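Local coordinates for SusD-like protein BACOVA_02651 (Bacteroides ovatus, PDB 5E75), which binds polysaccharide at the cell surface and probably mediates capture of xyloglucan before its transport into the periplasm for degradation, at residues A[208-211]-A[212-216]. Sequence-based numbering, arbitrary orientation.
Sequences LELA and RQYAS
Glu209 OE1 is gripped by two donors: Arg212 NH2, 2.7 Å away in a hydrogen-bonded salt bridge, and a water that donates to it from 2.5 Å. The same water accepts from Arg212 NE at 2.8 Å, lying in the guanidinium plane at its edge, and thus closes a ring between acid and base. NH2 meets OE1 nearly along the C-O axis, but OE1 is tilted somewhat out of the guanidinium plane and the carboxylate and guanidinium planes stand 65° apart, so the two groups do not pair flat. Glu209 reaches its partner with CG anti to the backbone N (chi1 176°) and a bend at chi2; the arginine chain, bent at chi3 (-64°), folds back along the helix, setting the rim of one guanidinium face against Leu208 O and Glu209 CA. Its NH1 passes 3.7 Å from Leu208 CB and hydrogen-bonds to Ala370 O of helix 360-372. With an alanine at Arg212, the Glu209 carboxylate is likely to lose its charged mate and Ala370 O this donor. The second carboxylate oxygen, Glu209 OE2, lies 3.5 Å from Gln213 CG. Leu210 CD2 makes a loose apolar contact with Tyr214 CE2, and the tyrosine ring turns its edge to Leu210 O, with CD2 3.2 Å from that oxygen. Arg212 O accepts from Ser216 N and Ser216 OG, one turn further along, which approach from opposite faces of its plane. Ala211 and Ala215 turn small side chains to neighbouring helices, Ala211 against Ala370 and Ala215 against Ala188 and Tyr367. Backbone bonds such as Tyr214 N to Leu210 O repeat the i to i+4 pattern of an alpha-helix, here helix 205-221 with an i to i+3 salt bridge, packed against helices 180-195 and 360-372 in the helical SusD fold.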
ATOM      1  N   LEU A 208       1.162  10.317  19.951  1.00 11.28           N
ATOM      2  CA  LEU A 208       2.573  10.083  19.636  1.00 11.22           C
ATOM      3  C   LEU A 208       3.183   9.061  20.586  1.00 11.05           C
ATOM      4  O   LEU A 208       3.928   8.169  20.182  1.00 12.31           O
ATOM      5  CB  LEU A 208       3.373  11.383  19.660  1.00 12.03           C
ATOM      6  CG  LEU A 208       3.138  12.354  18.507  1.00 10.62           C
ATOM      7  CD1 LEU A 208       3.866  13.668  18.792  1.00 13.38           C
ATOM      8  CD2 LEU A 208       3.626  11.751  17.196  1.00 12.89           C
ATOM      9  N   GLU A 209       2.871   9.202  21.869  1.00 11.12           N
ATOM     10  CA  GLU A 209       3.401   8.287  22.862  1.00 13.59           C
ATOM     11  C   GLU A 209       2.911   6.865  22.595  1.00 12.48           C
ATOM     12  O   GLU A 209       3.684   5.921  22.644  1.00 12.11           O
ATOM     13  CB  GLU A 209       3.014   8.753  24.271  1.00 15.62           C
ATOM     14  CG  GLU A 209       3.445   7.819  25.383  1.00 18.20           C
ATOM     15  CD  GLU A 209       4.942   7.603  25.439  1.00 24.10           C
ATOM     16  OE1 GLU A 209       5.697   8.488  24.978  1.00 27.90           O
ATOM     17  OE2 GLU A 209       5.370   6.542  25.941  1.00 29.26           O
ATOM     18  N   LEU A 210       1.619   6.712  22.328  1.00 12.28           N
ATOM     19  CA  LEU A 210       1.081   5.397  22.006  1.00 11.86           C
ATOM     20  C   LEU A 210       1.693   4.796  20.726  1.00 10.01           C
ATOM     21  O   LEU A 210       2.039   3.620  20.699  1.00 11.35           O
ATOM     22  CB  LEU A 210      -0.442   5.466  21.905  1.00 12.64           C
ATOM     23  CG  LEU A 210      -1.152   5.643  23.253  1.00 14.28           C
ATOM     24  CD1 LEU A 210      -2.588   6.127  23.057  1.00 15.45           C
ATOM     25  CD2 LEU A 210      -1.122   4.361  24.028  1.00 20.04           C
ATOM     26  N   ALA A 211       1.853   5.603  19.681  1.00 11.30           N
ATOM     27  CA  ALA A 211       2.515   5.141  18.462  1.00  9.95           C
ATOM     28  C   ALA A 211       3.930   4.641  18.770  1.00 10.03           C
ATOM     29  O   ALA A 211       4.364   3.600  18.282  1.00 11.09           O
ATOM     30  CB  ALA A 211       2.553   6.256  17.440  1.00 11.19           C
ATOM     31  N   ARG A 212       4.655   5.399  19.592  1.00 11.26           N
ATOM     32  CA  ARG A 212       6.005   4.975  19.982  1.00 11.51           C
ATOM     33  C   ARG A 212       5.988   3.678  20.777  1.00 10.81           C
ATOM     34  O   ARG A 212       6.823   2.808  20.579  1.00 12.63           O
ATOM     35  CB  ARG A 212       6.710   6.050  20.808  1.00 11.64           C
ATOM     36  CG  ARG A 212       7.160   7.253  20.001  1.00 12.57           C
ATOM     37  CD  ARG A 212       8.080   8.136  20.813  1.00 13.27           C
ATOM     38  NE  ARG A 212       7.435   8.729  21.983  1.00 13.86           N
ATOM     39  CZ  ARG A 212       6.874   9.937  22.014  1.00 12.89           C
ATOM     40  NH1 ARG A 212       6.833  10.703  20.936  1.00 14.89           N
ATOM     41  NH2 ARG A 212       6.346  10.393  23.141  1.00 15.24           N
ATOM     42  N   GLN A 213       5.048   3.556  21.703  1.00 11.57           N
ATOM     43  CA  GLN A 213       4.982   2.351  22.510  1.00 12.94           C
ATOM     44  C   GLN A 213       4.717   1.105  21.665  1.00 11.60           C
ATOM     45  O   GLN A 213       5.397   0.098  21.814  1.00 14.08           O
ATOM     46  CB  GLN A 213       3.918   2.502  23.588  1.00 14.93           C
ATOM     47  CG  GLN A 213       4.315   3.449  24.703  1.00 19.80           C
ATOM     48  CD  GLN A 213       3.238   3.547  25.761  1.00 27.42           C
ATOM     49  OE1 GLN A 213       2.458   4.498  25.784  1.00 37.72           O
ATOM     50  NE2 GLN A 213       3.179   2.552  26.633  1.00 43.64           N
ATOM     51  N   TYR A 214       3.730   1.172  20.768  1.00 11.83           N
ATOM     52  CA  TYR A 214       3.431   0.020  19.928  1.00 11.36           C
ATOM     53  C   TYR A 214       4.547  -0.257  18.913  1.00 11.87           C
ATOM     54  O   TYR A 214       4.924  -1.408  18.711  1.00 12.41           O
ATOM     55  CB  TYR A 214       2.067   0.187  19.239  1.00 12.03           C
ATOM     56  CG  TYR A 214       0.929  -0.047  20.200  1.00 12.76           C
ATOM     57  CD1 TYR A 214       0.597  -1.326  20.592  1.00 13.73           C
ATOM     58  CD2 TYR A 214       0.210   1.008  20.737  1.00 12.51           C
ATOM     59  CE1 TYR A 214      -0.426  -1.557  21.493  1.00 14.34           C
ATOM     60  CE2 TYR A 214      -0.812   0.791  21.647  1.00 14.39           C
ATOM     61  CZ  TYR A 214      -1.132  -0.491  22.012  1.00 15.49           C
ATOM     62  OH  TYR A 214      -2.163  -0.692  22.917  1.00 20.09           O
ATOM     63  N   ALA A 215       5.059   0.785  18.264  1.00 11.08           N
ATOM     64  CA  ALA A 215       6.084   0.566  17.259  1.00  9.75           C
ATOM     65  C   ALA A 215       7.387   0.071  17.901  1.00 10.04           C
ATOM     66  O   ALA A 215       8.029  -0.832  17.385  1.00 10.93           O
ATOM     67  CB  ALA A 215       6.333   1.835  16.440  1.00 11.37           C
ATOM     68  N   SER A 216       7.763   0.647  19.043  1.00 10.43           N
ATOM     69  CA  SER A 216       9.009   0.240  19.696  1.00 11.50           C
ATOM     70  C   SER A 216       8.936  -1.215  20.137  1.00 11.99           C
ATOM     71  O   SER A 216       9.905  -1.950  20.034  1.00 12.99           O
ATOM     72  CB  SER A 216       9.357   1.141  20.879  1.00 15.39           C
ATOM     73  OG  SER A 216       8.413   1.043  21.903  1.00 20.04           O
TER
HETATM   74  O   HOH W   1       7.612   7.032  24.163  1.00 29.37           O